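Local coordinates for protein enterotoxin SEN variant (Staphylococcus aureus, PDB 6KRY) that probably acts as a superantigenic enterotoxin of the staphylococcal and streptococcal toxin family, built from an OB-fold domain and a beta-grasp domain, at residues Gln31-Asn36 against Asp82-Tyr87; Thr145-Asp150 against Gln205-Asn210. All coordinates share one frame; numbering follows the deposited sequence.

Contact 1. Residues Gln31-Asn36 against Asp82-Tyr87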
loop_
_atom_site.group_PDB
_atom_site.type_symbol
_atom_site.label_atom_id
_atom_site.label_comp_id
_atom_site.label_asym_id
_atom_site.label_seq_id
_atom_site.Cartn_x
_atom_site.Cartn_y
_atom_site.Cartn_z
ATOM N N GLN A 31 -1.343 -6.183 6.822
ATOM C CA GLN A 31 -0.079 -5.823 6.202
ATOM C C GLN A 31 0.777 -7.082 6.071
ATOM O O GLN A 31 1.234 -7.617 7.059
ATOM C CB GLN A 31 0.678 -4.761 7.006
ATOM C CG GLN A 31 -0.075 -3.434 7.016
ATOM C CD GLN A 31 0.560 -2.240 7.709
ATOM O OE1 GLN A 31 1.616 -1.762 7.295
ATOM N NE2 GLN A 31 -0.151 -1.653 8.671
ATOM N N LEU A 32 0.955 -7.529 4.835
ATOM C CA LEU A 32 1.833 -8.615 4.463
ATOM C C LEU A 32 3.242 -8.032 4.303
ATOM O O LEU A 32 3.416 -6.953 3.744
ATOM C CB LEU A 32 1.245 -9.181 3.160
ATOM C CG LEU A 32 1.801 -10.478 2.603
ATOM C CD1 LEU A 32 3.097 -10.209 1.852
ATOM C CD2 LEU A 32 1.986 -11.521 3.679
ATOM N N ASP A 33 4.238 -8.697 4.892
ATOM C CA ASP A 33 5.626 -8.244 4.875
ATOM C C ASP A 33 6.482 -9.524 4.788
ATOM O O ASP A 33 6.796 -10.142 5.823
ATOM C CB ASP A 33 5.905 -7.397 6.123
ATOM C CG ASP A 33 7.274 -6.731 6.199
ATOM O OD1 ASP A 33 8.114 -6.904 5.247
ATOM O OD2 ASP A 33 7.495 -5.986 7.194
ATOM N N GLU A 34 6.814 -9.941 3.563
ATOM C CA GLU A 34 7.466 -11.227 3.328
ATOM C C GLU A 34 8.789 -10.970 2.639
ATOM O O GLU A 34 8.862 -10.065 1.801
ATOM C CB GLU A 34 6.608 -12.120 2.435
ATOM C CG GLU A 34 5.321 -12.561 3.096
ATOM C CD GLU A 34 5.503 -13.451 4.315
ATOM O OE1 GLU A 34 4.745 -13.269 5.303
ATOM O OE2 GLU A 34 6.393 -14.305 4.278
ATOM N N SER A 35 9.820 -11.752 2.998
ATOM C CA SER A 35 11.173 -11.539 2.414
ATOM C C SER A 35 11.690 -12.825 1.773
ATOM O O SER A 35 11.520 -13.915 2.316
ATOM C CB SER A 35 12.233 -11.042 3.402
ATOM O OG SER A 35 11.641 -10.382 4.493
ATOM N N ASN A 36 12.354 -12.638 0.646
ATOM C CA ASN A 36 13.139 -13.674 -0.052
ATOM C C ASN A 36 12.257 -14.887 -0.388
ATOM O O ASN A 36 12.574 -16.026 -0.063
ATOM C CB ASN A 36 14.390 -14.085 0.742
ATOM C CG ASN A 36 15.402 -14.881 -0.068
ATOM O OD1 ASN A 36 15.312 -14.977 -1.303
ATOM N ND2 ASN A 36 16.371 -15.481 0.624
ATOM N N ASP A 82 10.881 -9.719 -2.391
ATOM C CA ASP A 82 10.196 -9.269 -1.174
ATOM C C ASP A 82 8.805 -8.762 -1.558
ATOM O O ASP A 82 8.580 -8.286 -2.669
ATOM C CB ASP A 82 10.940 -8.150 -0.442
ATOM C CG ASP A 82 12.332 -8.530 0.046
ATOM O OD1 ASP A 82 12.539 -9.725 0.408
ATOM O OD2 ASP A 82 13.213 -7.634 0.024
ATOM N N ILE A 83 7.868 -8.888 -0.614
ATOM C CA ILE A 83 6.522 -8.497 -0.872
ATOM C C ILE A 83 5.998 -7.717 0.318
ATOM O O ILE A 83 6.073 -8.187 1.452
ATOM C CB ILE A 83 5.628 -9.717 -1.163
ATOM C CG1 ILE A 83 6.180 -10.632 -2.254
ATOM C CG2 ILE A 83 4.229 -9.247 -1.512
ATOM C CD1 ILE A 83 6.702 -11.951 -1.763
ATOM N N TYR A 84 5.377 -6.563 0.042
ATOM C CA TYR A 84 4.814 -5.775 1.070
ATOM C C TYR A 84 3.504 -5.195 0.541
ATOM O O TYR A 84 3.525 -4.504 -0.447
ATOM C CB TYR A 84 5.733 -4.622 1.514
ATOM C CG TYR A 84 5.258 -3.951 2.781
ATOM C CD1 TYR A 84 4.145 -3.121 2.768
ATOM C CD2 TYR A 84 5.866 -4.201 4.002
ATOM C CE1 TYR A 84 3.638 -2.568 3.938
ATOM C CE2 TYR A 84 5.383 -3.647 5.173
ATOM C CZ TYR A 84 4.279 -2.813 5.134
ATOM O OH TYR A 84 3.772 -2.272 6.282
ATOM N N GLY A 85 2.404 -5.388 1.263
ATOM C CA GLY A 85 1.215 -4.608 0.984
ATOM C C GLY A 85 -0.026 -5.114 1.685
ATOM O O GLY A 85 0.037 -5.953 2.601
ATOM N N LEU A 86 -1.173 -4.602 1.223
ATOM C CA LEU A 86 -2.469 -4.959 1.794
ATOM C C LEU A 86 -3.146 -6.041 0.945
ATOM O O LEU A 86 -3.406 -5.854 -0.254
ATOM C CB LEU A 86 -3.320 -3.684 1.835
ATOM C CG LEU A 86 -2.771 -2.580 2.746
ATOM C CD1 LEU A 86 -3.604 -1.310 2.615
ATOM C CD2 LEU A 86 -2.713 -3.026 4.206
ATOM N N TYR A 87 -3.470 -7.169 1.584
ATOM C CA TYR A 87 -4.039 -8.306 0.875
ATOM C C TYR A 87 -5.548 -8.386 1.107
ATOM O O TYR A 87 -6.133 -7.728 1.987
ATOM C CB TYR A 87 -3.349 -9.610 1.298
ATOM C CG TYR A 87 -3.557 -9.957 2.742
ATOM C CD1 TYR A 87 -4.691 -10.638 3.150
ATOM C CD2 TYR A 87 -2.678 -9.532 3.712
ATOM C CE1 TYR A 87 -4.954 -10.865 4.490
ATOM C CE2 TYR A 87 -2.902 -9.786 5.055
ATOM C CZ TYR A 87 -4.038 -10.465 5.444
ATOM O OH TYR A 87 -4.299 -10.710 6.763
#

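Contact 2. Residues Thr145-Asp150 against Gln205-Asn210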
loop_
_atom_site.group_PDB
_atom_site.type_symbol
_atom_site.label_atom_id
_atom_site.label_comp_id
_atom_site.label_asym_id
_atom_site.label_seq_id
_atom_site.Cartn_x
_atom_site.Cartn_y
_atom_site.Cartn_z
ATOM N N THR A 145 8.395 -0.071 -2.761
ATOM C CA THR A 145 7.160 0.283 -3.455
ATOM C C THR A 145 6.491 1.469 -2.753
ATOM O O THR A 145 6.575 1.638 -1.520
ATOM C CB THR A 145 6.148 -0.849 -3.592
ATOM O OG1 THR A 145 5.714 -1.190 -2.280
ATOM C CG2 THR A 145 6.744 -2.011 -4.368
ATOM N N VAL A 146 5.838 2.290 -3.578
ATOM C CA VAL A 146 5.017 3.341 -3.039
ATOM C C VAL A 146 3.974 2.724 -2.097
ATOM O O VAL A 146 3.643 3.292 -1.038
ATOM C CB VAL A 146 4.426 4.199 -4.181
ATOM C CG1 VAL A 146 3.426 5.203 -3.652
ATOM C CG2 VAL A 146 5.526 4.940 -4.930
ATOM N N GLN A 147 3.437 1.551 -2.472
ATOM C CA GLN A 147 2.428 0.920 -1.645
ATOM C C GLN A 147 2.945 0.766 -0.191
ATOM O O GLN A 147 2.232 1.027 0.769
ATOM C CB GLN A 147 2.016 -0.422 -2.242
ATOM C CG GLN A 147 0.986 -1.154 -1.393
ATOM C CD GLN A 147 0.483 -2.471 -1.927
ATOM O OE1 GLN A 147 -0.422 -3.045 -1.338
ATOM N NE2 GLN A 147 1.031 -2.959 -3.035
ATOM N N GLU A 148 4.187 0.309 -0.041
ATOM C CA GLU A 148 4.768 0.101 1.299
ATOM C C GLU A 148 4.802 1.420 2.071
ATOM O O GLU A 148 4.381 1.474 3.228
ATOM C CB GLU A 148 6.155 -0.516 1.213
ATOM C CG GLU A 148 6.809 -0.663 2.573
ATOM C CD GLU A 148 8.073 -1.514 2.582
ATOM O OE1 GLU A 148 8.318 -2.288 1.604
ATOM O OE2 GLU A 148 8.837 -1.355 3.559
ATOM N N LEU A 149 5.297 2.478 1.426
ATOM C CA LEU A 149 5.402 3.822 2.069
ATOM C C LEU A 149 4.011 4.375 2.418
ATOM O O LEU A 149 3.798 4.846 3.536
ATOM C CB LEU A 149 6.148 4.805 1.159
ATOM C CG LEU A 149 7.551 4.388 0.728
ATOM C CD1 LEU A 149 8.230 5.491 -0.070
ATOM C CD2 LEU A 149 8.402 3.996 1.948
ATOM N N ASP A 150 3.093 4.347 1.441
ATOM C CA ASP A 150 1.728 4.840 1.573
ATOM C C ASP A 150 1.019 4.114 2.727
ATOM O O ASP A 150 0.390 4.732 3.580
ATOM C CB ASP A 150 0.974 4.669 0.256
ATOM C CG ASP A 150 -0.317 5.441 0.107
ATOM O OD1 ASP A 150 -0.542 6.391 0.890
ATOM O OD2 ASP A 150 -1.082 5.073 -0.819
ATOM N N GLN A 205 -6.551 -1.945 -6.116
ATOM C CA GLN A 205 -6.150 -2.262 -7.485
ATOM C C GLN A 205 -5.167 -1.221 -8.065
ATOM O O GLN A 205 -4.320 -1.573 -8.886
ATOM C CB GLN A 205 -7.385 -2.443 -8.383
ATOM C CG GLN A 205 -7.027 -2.789 -9.817
ATOM C CD GLN A 205 -8.270 -3.131 -10.601
ATOM O OE1 GLN A 205 -9.389 -2.998 -10.098
ATOM N NE2 GLN A 205 -8.078 -3.613 -11.824
ATOM N N PHE A 206 -5.224 0.027 -7.613
ATOM C CA PHE A 206 -4.328 1.045 -8.154
ATOM C C PHE A 206 -2.854 0.739 -7.855
ATOM O O PHE A 206 -1.963 1.272 -8.565
ATOM C CB PHE A 206 -4.691 2.464 -7.686
ATOM C CG PHE A 206 -4.413 2.813 -6.246
ATOM C CD1 PHE A 206 -5.213 2.322 -5.220
ATOM C CD2 PHE A 206 -3.385 3.679 -5.919
ATOM C CE1 PHE A 206 -4.997 2.688 -3.900
ATOM C CE2 PHE A 206 -3.179 4.049 -4.607
ATOM C CZ PHE A 206 -3.953 3.539 -3.595
ATOM N N TYR A 207 -2.578 -0.076 -6.829
ATOM C CA TYR A 207 -1.192 -0.462 -6.502
ATOM C C TYR A 207 -0.613 -1.486 -7.505
ATOM O O TYR A 207 0.572 -1.855 -7.369
ATOM C CB TYR A 207 -1.124 -1.007 -5.077
ATOM C CG TYR A 207 -1.343 -0.003 -3.982
ATOM C CD1 TYR A 207 -0.679 1.216 -3.969
ATOM C CD2 TYR A 207 -2.119 -0.321 -2.881
ATOM C CE1 TYR A 207 -0.864 2.116 -2.923
ATOM C CE2 TYR A 207 -2.312 0.567 -1.835
ATOM C CZ TYR A 207 -1.677 1.800 -1.851
ATOM O OH TYR A 207 -1.887 2.701 -0.833
ATOM N N SER A 208 -1.436 -1.955 -8.476
ATOM C CA SER A 208 -1.058 -2.986 -9.433
ATOM C C SER A 208 0.044 -2.485 -10.379
ATOM O O SER A 208 0.698 -3.321 -11.001
ATOM C CB SER A 208 -2.263 -3.547 -10.186
ATOM O OG SER A 208 -2.748 -2.590 -11.095
ATOM N N ASP A 209 0.305 -1.166 -10.404
ATOM C CA ASP A 209 1.362 -0.595 -11.212
ATOM C C ASP A 209 2.740 -0.890 -10.616
ATOM O O ASP A 209 3.763 -0.714 -11.292
ATOM C CB ASP A 209 1.194 0.907 -11.469
ATOM C CG ASP A 209 1.281 1.800 -10.236
ATOM O OD1 ASP A 209 1.523 1.271 -9.161
ATOM O OD2 ASP A 209 1.080 3.056 -10.375
ATOM N N ASN A 210 2.775 -1.345 -9.360
ATOM C CA ASN A 210 4.012 -1.731 -8.692
ATOM C C ASN A 210 4.979 -0.544 -8.655
ATOM O O ASN A 210 6.197 -0.710 -8.703
ATOM C CB ASN A 210 4.659 -2.949 -9.350
ATOM C CG ASN A 210 5.460 -3.753 -8.361
ATOM O OD1 ASN A 210 4.915 -4.175 -7.342
ATOM N ND2 ASN A 210 6.753 -3.892 -8.609
HETATM O O HOH W 1 2.481 -1.766 -5.393
#

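Contact 1. Residues Gln31-Asn36 against Asp82-Tyr87
Tyr-84 sends its ring past Asp-33 to Gln-31. Chi1 of -169° sets Tyr-84 CG anti to the backbone N. Leu-32 O lies over one face of its ring, displaced toward the rim. Asp-33 comes in obliquely, its CG 3.6 Å from Tyr-84 CD2, with carboxylate and ring planes 62° apart. At the phenol end Tyr-84 OH donates to Gln-31 OE1, which lies near the ring plane; the modelled 2.4 Å between them is very short, and its exact length is doubtful. The Gln-31 and Leu-86 side chains lie side by side, pointing the same way, with CG of the first 3.9 Å from CD2 of the second. The two segments are antiparallel neighbours in the mixed sheet of the OB-fold domain, with Leu-32/Gly-85 and Glu-34/Ile-83 as hydrogen-bonded pairs. The chain turns a corner at Gly-85, at backbone angles that call for glycine. On the sheet face opposite Tyr-84, Leu-32 CD1 meets Ile-83 CG2 at 3.7 Å, and Ile-83 packs on Leu-50, Leu-103 and Val-107. Tyr-87 CD2 approaches Leu-32 CB at 4.0 Å, while its hydroxyl bonds to Thr-29 O. Past the last bridged pair, Glu-34/Ile-83, Asp-82 OD1 accepts from Asn-36 N (2.9 Å), leaving OD2 to bond Gln-114 NE2.

Contact 2. Residues Thr145-Asp150 against Gln205-Asn210
The Tyr-207 ring has Gln-147 on one face and Phe-206 on the other. Gln-147 CG sits over the ring centre, 3.6 Å from the centroid of Tyr-207, a CH-pi contact. The glutamine amide stacks over the CD2 side, with NE2 toward Tyr-207 CB and OE1 beside CD2, its plane only 9° from that of the ring and its CD 3.5 Å from Tyr-207 CD2. Chi1 of 178° sets Gln-147 CG anti to the backbone N, and the chain stays extended beyond it. Phe-206 CZ lies over the opposite face, displaced toward the rim.

Asp-150 OD2 lies at the ring edge, in its plane, and accepts from Tyr-207 OH at 2.5 Å. The hydroxyl stands above the carboxylate plane (48° out of it), and the two side chains cross at about a right angle. Asp-150 OD1 also forms a salt bridge with Arg-154.

Gln-147 NE2 donates to Tyr-104 O and to a water (3.0 Å from NE2) that in turn donates to Tyr-207 O, so the water joins helix to loop. Nearby, Thr-145 is the N-cap: its OG1 accepts from Glu-148 N at 3.1 Å, and its CG2 faces Asn-210 OD1 loosely, while Asn-210 ND2 bonds to Val-107 O.

The contact is buried and sets the 3-10 turn after helix 200-203 against the first turn of helix 146-161 in the beta-grasp domain. Val-146, Leu-149 and Asp-150 touch Phe-178 of strand 173-180, whereas Gln-147 reaches Leu-103 on strand 100-109 of the OB-fold sheet.

Contact 1 belongs to the OB-fold domain and contact 2 to the beta-grasp domain, yet their centres are only about 11 Å apart, and they touch where the two domains meet. Gln-147 makes the main join: its OE1 is 3.1 Å from Leu-86 N, a probable hydrogen bond, and 3.2 Å from Gly-85 CA, at the corner in segment 82-87. The amide that stacks on Tyr-207 thus probably also bonds the OB strand at Leu-86. Beside it, Glu-148 OE1 packs 3.5 Å from Tyr-84 CB, and the same oxygen is paired with Lys-141. Gln-31 adds to the seam farther along helix 146-161, touching Thr-151 and Phe-155.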